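Local coordinates for putative uncharacterized protein tcp24 (Actinoplanes teichomyceticus, PDB 4Q38), which probably transfers long acyl chains from acyl-CoA to the amino sugar of the glycopeptide antibiotic teicoplanin, binding coenzyme A and a decanoylated glucosamine, at residues L25-E37 with A106-G118. Numbering follows the deposited sequence.
With SO4 (sulfate ion), chain B.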
ATOM      1  N   LEU A  25     -11.010 -11.323  19.731  1.00 32.88           N
ATOM      2  CA  LEU A  25     -10.129 -11.393  18.566  1.00 31.57           C
ATOM      3  C   LEU A  25      -8.665 -11.578  18.945  1.00 31.67           C
ATOM      4  O   LEU A  25      -7.827 -11.880  18.087  1.00 31.72           O
ATOM      5  CB  LEU A  25     -10.322 -10.172  17.652  1.00 30.16           C
ATOM      6  CG  LEU A  25     -11.717  -9.965  17.056  1.00 29.68           C
ATOM      7  CD1 LEU A  25     -11.782  -8.669  16.263  1.00 31.13           C
ATOM      8  CD2 LEU A  25     -12.180 -11.132  16.190  1.00 30.97           C
ATOM      9  N   GLY A  26      -8.361 -11.414  20.230  1.00 32.49           N
ATOM     10  CA  GLY A  26      -7.000 -11.598  20.730  1.00 34.11           C
ATOM     11  C   GLY A  26      -6.127 -10.380  20.497  1.00 35.82           C
ATOM     12  O   GLY A  26      -4.903 -10.488  20.467  1.00 35.60           O
ATOM     13  N   LEU A  27      -6.767  -9.222  20.340  1.00 37.83           N
ATOM     14  CA  LEU A  27      -6.074  -7.961  20.065  1.00 39.27           C
ATOM     15  C   LEU A  27      -5.413  -7.386  21.324  1.00 41.50           C
ATOM     16  O   LEU A  27      -5.968  -7.486  22.422  1.00 42.17           O
ATOM     17  CB  LEU A  27      -7.045  -6.951  19.433  1.00 36.81           C
ATOM     18  CG  LEU A  27      -7.420  -7.245  17.970  1.00 36.35           C
ATOM     19  CD1 LEU A  27      -8.673  -6.489  17.551  1.00 34.29           C
ATOM     20  CD2 LEU A  27      -6.258  -6.962  17.019  1.00 36.33           C
ATOM     21  N   GLU A  28      -4.225  -6.802  21.159  1.00 44.05           N
ATOM     22  CA  GLU A  28      -3.463  -6.246  22.283  1.00 47.49           C
ATOM     23  C   GLU A  28      -4.153  -5.061  22.958  1.00 45.59           C
ATOM     24  O   GLU A  28      -5.004  -4.399  22.356  1.00 42.48           O
ATOM     25  CB  GLU A  28      -2.043  -5.860  21.853  1.00 53.20           C
ATOM     26  CG  GLU A  28      -0.958  -6.806  22.357  1.00 58.25           C
ATOM     27  CD  GLU A  28      -0.401  -7.737  21.293  1.00 61.27           C
ATOM     28  OE1 GLU A  28      -0.925  -7.750  20.160  1.00 63.42           O
ATOM     29  OE2 GLU A  28       0.576  -8.458  21.594  1.00 64.58           O
ATOM     30  N   GLU A  29      -3.770  -4.795  24.208  1.00 47.83           N
ATOM     31  CA  GLU A  29      -4.382  -3.733  25.013  1.00 49.11           C
ATOM     32  C   GLU A  29      -4.266  -2.348  24.381  1.00 47.83           C
ATOM     33  O   GLU A  29      -5.165  -1.527  24.527  1.00 47.92           O
ATOM     34  CB  GLU A  29      -3.799  -3.715  26.428  1.00 52.53           C
ATOM     35  CG  GLU A  29      -4.195  -4.921  27.268  1.00 57.16           C
ATOM     36  CD  GLU A  29      -4.008  -4.694  28.758  1.00 61.89           C
ATOM     37  OE1 GLU A  29      -5.030  -4.626  29.478  1.00 63.11           O
ATOM     38  OE2 GLU A  29      -2.844  -4.578  29.209  1.00 61.60           O
ATOM     39  N   ARG A  30      -3.167  -2.101  23.673  1.00 48.50           N
ATOM     40  CA  ARG A  30      -2.944  -0.807  23.027  1.00 50.35           C
ATOM     41  C   ARG A  30      -3.995  -0.480  21.954  1.00 49.38           C
ATOM     42  O   ARG A  30      -4.221   0.693  21.647  1.00 50.32           O
ATOM     43  CB  ARG A  30      -1.524  -0.728  22.450  1.00 54.44           C
ATOM     44  CG  ARG A  30      -1.351  -1.414  21.105  1.00 59.55           C
ATOM     45  CD  ARG A  30       0.106  -1.477  20.679  1.00 64.08           C
ATOM     46  NE  ARG A  30       0.800  -2.611  21.292  1.00 70.27           N
ATOM     47  CZ  ARG A  30       0.791  -3.857  20.816  1.00 72.27           C
ATOM     48  NH1 ARG A  30       0.118  -4.156  19.709  1.00 71.00           N
ATOM     49  NH2 ARG A  30       1.459  -4.811  21.452  1.00 73.26           N
ATOM     50  N   THR A  31      -4.643  -1.509  21.401  1.00 44.36           N
ATOM     51  CA  THR A  31      -5.660  -1.314  20.362  1.00 42.34           C
ATOM     52  C   THR A  31      -6.983  -0.778  20.923  1.00 42.01           C
ATOM     53  O   THR A  31      -7.878  -0.409  20.160  1.00 42.01           O
ATOM     54  CB  THR A  31      -5.918  -2.596  19.519  1.00 41.00           C
ATOM     55  OG1 THR A  31      -6.574  -3.591  20.317  1.00 40.66           O
ATOM     56  CG2 THR A  31      -4.616  -3.160  18.958  1.00 40.32           C
ATOM     57  N   ALA A  32      -7.091  -0.726  22.252  1.00 41.01           N
ATOM     58  CA  ALA A  32      -8.313  -0.276  22.928  1.00 40.81           C
ATOM     59  C   ALA A  32      -8.803   1.107  22.482  1.00 39.57           C
ATOM     60  O   ALA A  32     -10.004   1.300  22.253  1.00 39.92           O
ATOM     61  CB  ALA A  32      -8.138  -0.323  24.446  1.00 41.38           C
ATOM     62  N   ALA A  33      -7.878   2.061  22.369  1.00 39.05           N
ATOM     63  CA  ALA A  33      -8.212   3.425  21.939  1.00 38.98           C
ATOM     64  C   ALA A  33      -8.857   3.428  20.554  1.00 38.15           C
ATOM     65  O   ALA A  33      -9.880   4.080  20.335  1.00 38.49           O
ATOM     66  CB  ALA A  33      -6.970   4.311  21.953  1.00 39.50           C
ATOM     67  N   TRP A  34      -8.254   2.683  19.627  1.00 38.52           N
ATOM     68  CA  TRP A  34      -8.790   2.521  18.272  1.00 36.84           C
ATOM     69  C   TRP A  34     -10.180   1.944  18.305  1.00 35.75           C
ATOM     70  O   TRP A  34     -11.095   2.441  17.642  1.00 34.89           O
ATOM     71  CB  TRP A  34      -7.845   1.639  17.456  1.00 36.01           C
ATOM     72  CG  TRP A  34      -8.346   1.244  16.085  1.00 35.08           C
ATOM     73  CD1 TRP A  34      -8.662  -0.037  15.633  1.00 35.59           C
ATOM     74  CD2 TRP A  34      -8.581   2.124  14.933  1.00 35.99           C
ATOM     75  NE1 TRP A  34      -9.071  -0.011  14.324  1.00 33.88           N
ATOM     76  CE2 TRP A  34      -9.045   1.252  13.840  1.00 34.96           C
ATOM     77  CE3 TRP A  34      -8.464   3.498  14.702  1.00 35.71           C
ATOM     78  CZ2 TRP A  34      -9.372   1.753  12.589  1.00 35.07           C
ATOM     79  CZ3 TRP A  34      -8.795   3.989  13.429  1.00 36.90           C
ATOM     80  CH2 TRP A  34      -9.240   3.136  12.402  1.00 35.07           C
ATOM     81  N   LEU A  35     -10.354   0.897  19.098  1.00 36.96           N
ATOM     82  CA  LEU A  35     -11.632   0.195  19.182  1.00 37.21           C
ATOM     83  C   LEU A  35     -12.726   1.046  19.824  1.00 38.37           C
ATOM     84  O   LEU A  35     -13.890   0.981  19.418  1.00 40.44           O
ATOM     85  CB  LEU A  35     -11.448  -1.136  19.908  1.00 36.50           C
ATOM     86  CG  LEU A  35     -10.582  -2.138  19.136  1.00 35.93           C
ATOM     87  CD1 LEU A  35     -10.199  -3.317  20.016  1.00 37.78           C
ATOM     88  CD2 LEU A  35     -11.292  -2.617  17.883  1.00 37.26           C
ATOM     89  N   THR A  36     -12.342   1.863  20.804  1.00 39.56           N
ATOM     90  CA  THR A  36     -13.260   2.851  21.381  1.00 40.94           C
ATOM     91  C   THR A  36     -13.677   3.854  20.312  1.00 39.21           C
ATOM     92  O   THR A  36     -14.862   4.171  20.169  1.00 39.95           O
ATOM     93  CB  THR A  36     -12.611   3.582  22.576  1.00 41.82           C
ATOM     94  OG1 THR A  36     -12.291   2.620  23.583  1.00 43.17           O
ATOM     95  CG2 THR A  36     -13.548   4.634  23.171  1.00 41.01           C
ATOM     96  N   GLU A  37     -12.701   4.333  19.546  1.00 40.48           N
ATOM     97  CA  GLU A  37     -12.991   5.266  18.463  1.00 40.20           C
ATOM     98  C   GLU A  37     -13.967   4.645  17.466  1.00 38.39           C
ATOM     99  O   GLU A  37     -14.912   5.301  17.032  1.00 37.58           O
ATOM    100  CB  GLU A  37     -11.707   5.726  17.764  1.00 41.77           C
ATOM    101  CG  GLU A  37     -11.931   6.859  16.767  1.00 43.87           C
ATOM    102  CD  GLU A  37     -10.680   7.249  16.002  1.00 44.90           C
ATOM    103  OE1 GLU A  37      -9.569   6.813  16.375  1.00 46.59           O
ATOM    104  OE2 GLU A  37     -10.815   8.009  15.020  1.00 46.55           O
ATOM    105  N   ALA A 106      -6.105  13.155   6.139  1.00 29.52           N
ATOM    106  CA  ALA A 106      -6.316  12.180   7.201  1.00 30.11           C
ATOM    107  C   ALA A 106      -5.197  11.138   7.195  1.00 30.29           C
ATOM    108  O   ALA A 106      -4.759  10.700   6.129  1.00 30.04           O
ATOM    109  CB  ALA A 106      -7.675  11.520   7.032  1.00 30.20           C
ATOM    110  N   LYS A 107      -4.728  10.750   8.379  1.00 31.57           N
ATOM    111  CA  LYS A 107      -3.705   9.698   8.512  1.00 33.14           C
ATOM    112  C   LYS A 107      -4.235   8.357   7.983  1.00 31.13           C
ATOM    113  O   LYS A 107      -5.442   8.098   8.052  1.00 29.80           O
ATOM    114  CB  LYS A 107      -3.264   9.541   9.972  1.00 36.65           C
ATOM    115  CG  LYS A 107      -2.455  10.704  10.525  1.00 41.52           C
ATOM    116  CD  LYS A 107      -2.296  10.583  12.034  1.00 45.70           C
ATOM    117  CE  LYS A 107      -1.947  11.929  12.659  1.00 48.93           C
ATOM    118  NZ  LYS A 107      -1.911  11.841  14.144  1.00 52.73           N
ATOM    119  N   PRO A 108      -3.338   7.507   7.455  1.00 30.37           N
ATOM    120  CA  PRO A 108      -3.734   6.224   6.848  1.00 29.13           C
ATOM    121  C   PRO A 108      -3.998   5.102   7.871  1.00 29.75           C
ATOM    122  O   PRO A 108      -3.220   4.148   7.963  1.00 31.52           O
ATOM    123  CB  PRO A 108      -2.524   5.870   5.980  1.00 28.47           C
ATOM    124  CG  PRO A 108      -1.358   6.526   6.656  1.00 29.27           C
ATOM    125  CD  PRO A 108      -1.900   7.798   7.252  1.00 29.36           C
ATOM    126  N   ARG A 109      -5.097   5.188   8.605  1.00 29.20           N
ATOM    127  CA  ARG A 109      -5.352   4.208   9.666  1.00 30.30           C
ATOM    128  C   ARG A 109      -6.271   3.082   9.181  1.00 28.51           C
ATOM    129  O   ARG A 109      -7.477   3.260   9.054  1.00 30.65           O
ATOM    130  CB  ARG A 109      -5.874   4.910  10.928  1.00 31.58           C
ATOM    131  CG  ARG A 109      -4.865   5.902  11.510  1.00 35.03           C
ATOM    132  CD  ARG A 109      -5.266   6.391  12.897  1.00 36.34           C
ATOM    133  NE  ARG A 109      -6.455   7.237  12.848  1.00 39.21           N
ATOM    134  CZ  ARG A 109      -7.338   7.367  13.838  1.00 40.77           C
ATOM    135  NH1 ARG A 109      -7.176   6.706  14.984  1.00 40.03           N
ATOM    136  NH2 ARG A 109      -8.385   8.164  13.681  1.00 40.32           N
ATOM    137  N   GLY A 110      -5.682   1.931   8.871  1.00 29.04           N
ATOM    138  CA  GLY A 110      -6.458   0.786   8.370  1.00 28.87           C
ATOM    139  C   GLY A 110      -6.899  -0.162   9.471  1.00 30.31           C
ATOM    140  O   GLY A 110      -7.678  -1.091   9.230  1.00 29.12           O
ATOM    141  N   GLY A 111      -6.397   0.071  10.682  1.00 29.33           N
ATOM    142  CA  GLY A 111      -6.664  -0.821  11.809  1.00 29.72           C
ATOM    143  C   GLY A 111      -5.573  -1.865  11.956  1.00 29.85           C
ATOM    144  O   GLY A 111      -4.762  -2.051  11.047  1.00 29.91           O
ATOM    145  N   PRO A 112      -5.541  -2.564  13.108  1.00 29.68           N
ATOM    146  CA  PRO A 112      -4.497  -3.554  13.359  1.00 29.78           C
ATOM    147  C   PRO A 112      -4.700  -4.844  12.558  1.00 28.92           C
ATOM    148  O   PRO A 112      -5.820  -5.133  12.126  1.00 29.93           O
ATOM    149  CB  PRO A 112      -4.659  -3.849  14.854  1.00 30.50           C
ATOM    150  CG  PRO A 112      -6.114  -3.631  15.100  1.00 30.16           C
ATOM    151  CD  PRO A 112      -6.466  -2.441  14.246  1.00 29.86           C
ATOM    152  N   PRO A 113      -3.622  -5.617  12.363  1.00 29.50           N
ATOM    153  CA  PRO A 113      -3.780  -6.971  11.829  1.00 30.40           C
ATOM    154  C   PRO A 113      -4.455  -7.866  12.895  1.00 31.43           C
ATOM    155  O   PRO A 113      -4.307  -7.609  14.090  1.00 30.28           O
ATOM    156  CB  PRO A 113      -2.335  -7.413  11.594  1.00 30.40           C
ATOM    157  CG  PRO A 113      -1.536  -6.634  12.581  1.00 30.92           C
ATOM    158  CD  PRO A 113      -2.212  -5.300  12.679  1.00 29.58           C
ATOM    159  N   LEU A 114      -5.205  -8.879  12.469  1.00 31.07           N
ATOM    160  CA  LEU A 114      -5.831  -9.809  13.415  1.00 30.80           C
ATOM    161  C   LEU A 114      -4.929 -11.015  13.663  1.00 29.93           C
ATOM    162  O   LEU A 114      -4.366 -11.567  12.715  1.00 31.73           O
ATOM    163  CB  LEU A 114      -7.212 -10.260  12.915  1.00 30.42           C
ATOM    164  CG  LEU A 114      -8.323  -9.206  12.777  1.00 32.03           C
ATOM    165  CD1 LEU A 114      -9.670  -9.888  12.533  1.00 30.09           C
ATOM    166  CD2 LEU A 114      -8.389  -8.304  14.004  1.00 32.81           C
ATOM    167  N   PRO A 115      -4.773 -11.423  14.938  1.00 29.65           N
ATOM    168  CA  PRO A 115      -3.985 -12.616  15.263  1.00 29.61           C
ATOM    169  C   PRO A 115      -4.449 -13.833  14.450  1.00 28.77           C
ATOM    170  O   PRO A 115      -5.650 -14.047  14.304  1.00 30.12           O
ATOM    171  CB  PRO A 115      -4.267 -12.820  16.753  1.00 29.92           C
ATOM    172  CG  PRO A 115      -4.555 -11.447  17.272  1.00 30.91           C
ATOM    173  CD  PRO A 115      -5.223 -10.704  16.147  1.00 30.17           C
ATOM    174  N   TYR A 116      -3.511 -14.613  13.926  1.00 27.98           N
ATOM    175  CA  TYR A 116      -3.844 -15.664  12.954  1.00 28.81           C
ATOM    176  C   TYR A 116      -4.493 -16.895  13.606  1.00 29.19           C
ATOM    177  O   TYR A 116      -4.919 -17.810  12.910  1.00 29.23           O
ATOM    178  CB  TYR A 116      -2.618 -16.062  12.113  1.00 28.89           C
ATOM    179  CG  TYR A 116      -2.183 -15.018  11.087  1.00 29.22           C
ATOM    180  CD1 TYR A 116      -2.815 -13.772  11.017  1.00 28.64           C
ATOM    181  CD2 TYR A 116      -1.116 -15.265  10.210  1.00 28.89           C
ATOM    182  CE1 TYR A 116      -2.425 -12.811  10.090  1.00 28.87           C
ATOM    183  CE2 TYR A 116      -0.714 -14.306   9.279  1.00 29.83           C
ATOM    184  CZ  TYR A 116      -1.376 -13.079   9.229  1.00 30.23           C
ATOM    185  OH  TYR A 116      -1.004 -12.101   8.322  1.00 30.10           O
ATOM    186  N   GLU A 117      -4.580 -16.894  14.934  1.00 29.64           N
ATOM    187  CA  GLU A 117      -5.346 -17.914  15.659  1.00 30.68           C
ATOM    188  C   GLU A 117      -6.837 -17.870  15.310  1.00 30.80           C
ATOM    189  O   GLU A 117      -7.558 -18.858  15.515  1.00 31.51           O
ATOM    190  CB  GLU A 117      -5.142 -17.781  17.166  1.00 30.39           C
ATOM    191  CG  GLU A 117      -3.763 -18.221  17.634  1.00 32.31           C
ATOM    192  CD  GLU A 117      -2.673 -17.194  17.339  1.00 33.24           C
ATOM    193  OE1 GLU A 117      -1.513 -17.608  17.184  1.00 32.17           O
ATOM    194  OE2 GLU A 117      -2.979 -15.983  17.253  1.00 31.49           O
ATOM    195  N   GLY A 118      -7.292 -16.736  14.770  1.00 29.43           N
ATOM    196  CA  GLY A 118      -8.661 -16.613  14.252  1.00 27.50           C
ATOM    197  C   GLY A 118      -8.870 -17.235  12.876  1.00 27.98           C
ATOM    198  O   GLY A 118      -9.963 -17.161  12.309  1.00 29.81           O
TER
HETATM  199  S   SO4 B 401      -6.476  11.660  11.499  1.00 68.91           S
HETATM  200  O1  SO4 B 401      -5.316  12.035  10.668  1.00 68.41           O
HETATM  201  O2  SO4 B 401      -6.653  12.643  12.591  1.00 69.43           O
HETATM  202  O3  SO4 B 401      -6.252  10.325  12.104  1.00 70.82           O
HETATM  203  O4  SO4 B 401      -7.673  11.652  10.629  1.00 69.39           O
HETATM  204  O   HOH W   1      -8.090 -12.966  15.555  1.00 33.60           O
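Arg109 and Glu37 form the charged end of this contact, a two-pronged, end-on salt bridge. Arg109 NH1 and NH2 donate hydrogen bonds to Glu37 OE1 and OE2 respectively, each 2.8 Å long and received on the syn lone pair. Carboxylate and guanidinium planes lie only 27° apart, so the two groups are nearly coplanar. Glu37 reaches this position because its CG stands anti to the backbone N (chi1 -171°) and its chain runs on extended from helix 32-41. Arg99 adds a second salt bridge to OE2, and a sulfate, probably from the crystallisation liquor, lies near Arg109, its O3 3.2 Å from NE; Lys107 N donates to its O1.

The Trp34 indole fits between Arg109 and Pro112, against the Gly110-Gly111 backbone. One guanidinium face of Arg109 is met by Trp34 CZ3, whereas NH1 sits at the ring's edge, 3.5 Å from CE3; with planes 73° apart, this is not a stack. Farther along the indole, Gly111 CA comes within 3.6 Å of Trp34 NE1, and Trp34 CD1 is 3.5 Å from Pro112 CD.

The remaining apolar contacts centre on Leu27: its CD2 branch rests 3.8 Å from Pro112 CG and also meets Leu114 CD2 and Pro115 CD. Leu25 CD1 extends the patch to Leu114, and Leu25 and Leu114 also pack on Leu89 of helix 84-98.

At the Schellman motif that ends helix 18-25, with Gly26 as its C-prime residue, a water donates to both Leu25 O and Pro115 O. With direct hydrogen bonding confined to the Arg109-Glu37 pair, the proline-rich loop 106-118 is joined to the N-terminal helices by apolar packing, one water and a salt bridge whose carboxylate probably screens the like charges of Arg109 and Arg99, an excess the sulfate may offset.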